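Local coordinates for protein Cel44C (Paenibacillus polymyxa, PDB 2YIH) that hydrolyses beta-1,4-glucan chains such as xyloglucan internally, through the family 44 catalytic module of a larger multidomain enzyme, at residues I294-E299 / Y359-E364. The protein carries 8 engineered substitutions. Numbering follows the deposited sequence.
Sequences IRITNE and YSYGGE. With BGC (beta-D-glucopyranose), chain B.
Two loops at the C-terminal ends of neighbouring barrel strands, 280-285 and 353-359, meet where Ile296 and Thr297 lie against Tyr361 and Gly362. Ile296 CG1 takes the crowded position between its backbone N and carbonyl carbon (chi1 66°), with CD1 beyond it reaching CD2 of the Tyr361 ring at 3.9 Å; the two side chains run side by side. Next to them Thr297 CG2 sits 3.3 Å from Ser360 O, a buried carbonyl without a polar partner. Gly362 CA offers a CH...O contact to Ile296 O at 3.6 Å, and a side chain at Gly362 would run into that oxygen. The backbone turns here through an ST turn, Gly362 N donating to Ser360 OG. Water bridges Ile296 O to Gly363 N, and a second water joins Thr297 O to Glu364 OE2. Arg309 binds both Ile296 O and Tyr361 O. In this (beta/alpha)8 barrel, from the 294-299 side Arg295 alone reaches the glycan: extended, and held by the carbonyls of Tyr286 and Pro287, it gives weak NH1 bonds to glucose O2 (2.9 Å) and O3 (3.3 Å). An alanine at Arg295 would probably leave both sugar hydroxyls without this donor and those two carbonyls without their guanidinium mate.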
ATOM      1  N   ILE A 294      -9.856  -0.168 -22.402  1.00 13.09           N
ATOM      2  CA  ILE A 294      -9.357  -1.178 -21.471  1.00 12.97           C
ATOM      3  C   ILE A 294      -9.008  -0.541 -20.129  1.00 11.67           C
ATOM      4  O   ILE A 294      -8.362   0.516 -20.089  1.00 11.55           O
ATOM      5  CB  ILE A 294      -8.107  -1.891 -22.063  1.00 13.49           C
ATOM      6  CG1 ILE A 294      -8.509  -2.700 -23.317  1.00 14.13           C
ATOM      7  CG2 ILE A 294      -7.437  -2.800 -21.022  1.00 12.85           C
ATOM      8  CD1 ILE A 294      -7.351  -3.399 -23.960  1.00 15.81           C
ATOM      9  N   ARG A 295      -9.420  -1.177 -19.032  1.00 11.30           N
ATOM     10  CA  ARG A 295      -9.043  -0.661 -17.702  1.00 10.60           C
ATOM     11  C   ARG A 295      -7.567  -0.961 -17.449  1.00 10.38           C
ATOM     12  O   ARG A 295      -7.149  -2.090 -17.651  1.00 11.09           O
ATOM     13  CB  ARG A 295      -9.910  -1.331 -16.615  1.00 10.55           C
ATOM     14  CG  ARG A 295      -9.704  -0.753 -15.222  1.00 10.82           C
ATOM     15  CD  ARG A 295     -10.412  -1.605 -14.166  1.00 11.05           C
ATOM     16  NE  ARG A 295     -10.158  -1.101 -12.828  1.00 11.27           N
ATOM     17  CZ  ARG A 295     -10.770  -1.535 -11.734  1.00 11.55           C
ATOM     18  NH1 ARG A 295     -11.728  -2.455 -11.824  1.00 11.84           N
ATOM     19  NH2 ARG A 295     -10.496  -0.979 -10.561  1.00 11.56           N
ATOM     20  N   ILE A 296      -6.771   0.019 -17.000  1.00  9.19           N
ATOM     21  CA  ILE A 296      -5.320  -0.215 -16.945  1.00  9.18           C
ATOM     22  C   ILE A 296      -4.886  -1.375 -16.063  1.00  9.36           C
ATOM     23  O   ILE A 296      -3.785  -1.930 -16.236  1.00  9.50           O
ATOM     24  CB  ILE A 296      -4.522   1.055 -16.595  1.00  9.03           C
ATOM     25  CG1 ILE A 296      -4.830   1.531 -15.174  1.00  9.22           C
ATOM     26  CG2 ILE A 296      -4.828   2.156 -17.622  1.00  9.45           C
ATOM     27  CD1 ILE A 296      -3.890   2.670 -14.722  1.00  9.39           C
ATOM     28  N   THR A 297      -5.710  -1.724 -15.081  1.00  9.30           N
ATOM     29  CA  THR A 297      -5.341  -2.785 -14.160  1.00 10.86           C
ATOM     30  C   THR A 297      -5.681  -4.174 -14.712  1.00 11.55           C
ATOM     31  O   THR A 297      -5.284  -5.177 -14.118  1.00 12.47           O
ATOM     32  CB  THR A 297      -6.068  -2.624 -12.818  1.00 11.22           C
ATOM     33  OG1 THR A 297      -7.460  -2.403 -13.089  1.00 11.75           O
ATOM     34  CG2 THR A 297      -5.526  -1.428 -12.082  1.00 10.63           C
ATOM     35  N   ASN A 298      -6.403  -4.231 -15.827  1.00 12.33           N
ATOM     36  CA  ASN A 298      -6.915  -5.525 -16.339  1.00 13.68           C
ATOM     37  C   ASN A 298      -5.895  -6.266 -17.225  1.00 13.64           C
ATOM     38  O   ASN A 298      -5.706  -7.489 -17.103  1.00 13.15           O
ATOM     39  CB  ASN A 298      -8.246  -5.341 -17.088  1.00 14.99           C
ATOM     40  CG  ASN A 298      -9.429  -5.194 -16.143  1.00 16.41           C
ATOM     41  OD1 ASN A 298     -10.503  -4.716 -16.531  1.00 20.82           O
ATOM     42  ND2 ASN A 298      -9.244  -5.594 -14.909  1.00 17.47           N
ATOM     43  N   GLU A 299      -5.226  -5.523 -18.102  1.00 14.18           N
ATOM     44  CA  GLU A 299      -4.248  -6.097 -19.012  1.00 14.73           C
ATOM     45  C   GLU A 299      -3.406  -4.951 -19.586  1.00 14.33           C
ATOM     46  O   GLU A 299      -3.779  -3.782 -19.460  1.00 13.80           O
ATOM     47  CB  GLU A 299      -4.954  -6.866 -20.145  1.00 17.06           C
ATOM     48  CG  GLU A 299      -6.010  -6.006 -20.890  1.00 18.66           C
ATOM     49  CD  GLU A 299      -6.749  -6.782 -21.995  1.00 23.07           C
ATOM     50  OE1 GLU A 299      -6.073  -7.230 -22.940  1.00 24.26           O
ATOM     51  OE2 GLU A 299      -8.001  -6.883 -21.946  1.00 23.52           O
ATOM     52  N   TYR A 359      -2.517  -1.714  -4.045  1.00  7.31           N
ATOM     53  CA  TYR A 359      -2.730  -0.938  -5.276  1.00  7.65           C
ATOM     54  C   TYR A 359      -1.866  -1.499  -6.388  1.00  7.99           C
ATOM     55  O   TYR A 359      -0.845  -2.137  -6.132  1.00  8.71           O
ATOM     56  CB  TYR A 359      -2.405   0.554  -5.042  1.00  7.46           C
ATOM     57  CG  TYR A 359      -0.909   0.892  -4.937  1.00  7.11           C
ATOM     58  CD1 TYR A 359      -0.211   0.730  -3.732  1.00  7.23           C
ATOM     59  CD2 TYR A 359      -0.220   1.377  -6.050  1.00  6.93           C
ATOM     60  CE1 TYR A 359       1.157   1.021  -3.653  1.00  6.89           C
ATOM     61  CE2 TYR A 359       1.120   1.695  -5.975  1.00  7.17           C
ATOM     62  CZ  TYR A 359       1.800   1.524  -4.787  1.00  7.01           C
ATOM     63  OH  TYR A 359       3.130   1.894  -4.715  1.00  7.62           O
ATOM     64  N   SER A 360      -2.200  -1.146  -7.621  1.00  8.23           N
ATOM     65  CA  SER A 360      -1.381  -1.510  -8.784  1.00  8.44           C
ATOM     66  C   SER A 360      -1.880  -0.691  -9.952  1.00  8.49           C
ATOM     67  O   SER A 360      -3.088  -0.442 -10.054  1.00  9.29           O
ATOM     68  CB  SER A 360      -1.569  -3.000  -9.139  1.00  8.99           C
ATOM     69  OG  SER A 360      -0.955  -3.260 -10.400  1.00  8.98           O
ATOM     70  N   TYR A 361      -0.968  -0.348 -10.857  1.00  8.61           N
ATOM     71  CA  TYR A 361      -1.303   0.351 -12.091  1.00  8.59           C
ATOM     72  C   TYR A 361      -1.258  -0.592 -13.305  1.00  8.72           C
ATOM     73  O   TYR A 361      -1.360  -0.143 -14.452  1.00  8.83           O
ATOM     74  CB  TYR A 361      -0.382   1.580 -12.267  1.00  8.91           C
ATOM     75  CG  TYR A 361      -0.835   2.710 -11.391  1.00  8.93           C
ATOM     76  CD1 TYR A 361      -0.710   2.627  -9.989  1.00  8.99           C
ATOM     77  CD2 TYR A 361      -1.487   3.811 -11.935  1.00  8.79           C
ATOM     78  CE1 TYR A 361      -1.247   3.601  -9.140  1.00  8.77           C
ATOM     79  CE2 TYR A 361      -2.015   4.828 -11.094  1.00  9.00           C
ATOM     80  CZ  TYR A 361      -1.888   4.699  -9.700  1.00  8.84           C
ATOM     81  OH  TYR A 361      -2.416   5.658  -8.872  1.00  8.87           O
ATOM     82  N   GLY A 362      -1.107  -1.891 -13.049  1.00  8.58           N
ATOM     83  CA  GLY A 362      -1.073  -2.869 -14.142  1.00  8.53           C
ATOM     84  C   GLY A 362       0.174  -2.696 -15.034  1.00  8.81           C
ATOM     85  O   GLY A 362       1.140  -2.026 -14.655  1.00  8.46           O
ATOM     86  N   GLY A 363       0.174  -3.339 -16.195  1.00  8.87           N
ATOM     87  CA  GLY A 363       1.353  -3.269 -17.081  1.00  8.88           C
ATOM     88  C   GLY A 363       2.625  -3.756 -16.397  1.00  8.89           C
ATOM     89  O   GLY A 363       3.707  -3.164 -16.567  1.00  9.06           O
ATOM     90  N   GLU A 364       2.506  -4.880 -15.686  1.00  9.05           N
ATOM     91  CA  GLU A 364       3.550  -5.346 -14.763  1.00  9.30           C
ATOM     92  C   GLU A 364       4.849  -5.650 -15.480  1.00  8.94           C
ATOM     93  O   GLU A 364       5.912  -5.550 -14.900  1.00  9.16           O
ATOM     94  CB  GLU A 364       3.073  -6.614 -14.027  1.00  9.47           C
ATOM     95  CG  GLU A 364       1.865  -6.351 -13.134  1.00  9.83           C
ATOM     96  CD  GLU A 364       0.506  -6.427 -13.848  1.00 10.15           C
ATOM     97  OE1 GLU A 364       0.428  -6.590 -15.085  1.00 10.75           O
ATOM     98  OE2 GLU A 364      -0.503  -6.281 -13.147  1.00 10.18           O
TER
HETATM   99  C2  BGC B   4     -14.551  -2.789  -9.168  1.00 24.49           C
HETATM  100  C3  BGC B   4     -13.938  -4.177  -9.024  1.00 24.81           C
HETATM  101  C4  BGC B   4     -14.379  -4.841  -7.697  1.00 23.48           C
HETATM  102  C5  BGC B   4     -15.909  -4.785  -7.684  1.00 23.18           C
HETATM  103  C6  BGC B   4     -16.563  -5.428  -6.465  1.00 23.96           C
HETATM  104  C1  BGC B   4     -16.056  -2.822  -9.009  1.00 23.66           C
HETATM  105  O2  BGC B   4     -14.273  -2.206 -10.451  1.00 26.09           O
HETATM  106  O3  BGC B   4     -12.526  -4.007  -8.998  1.00 25.97           O
HETATM  107  O4  BGC B   4     -13.825  -6.175  -7.562  1.00 23.34           O
HETATM  108  O5  BGC B   4     -16.377  -3.426  -7.746  1.00 22.80           O
HETATM  109  O6  BGC B   4     -17.977  -5.435  -6.668  1.00 26.30           O
HETATM  110  O   HOH W   1      -2.246  -4.682 -16.790  1.00 14.46           O
HETATM  111  O   HOH W   2      -2.701  -6.387 -14.771  1.00 14.25           O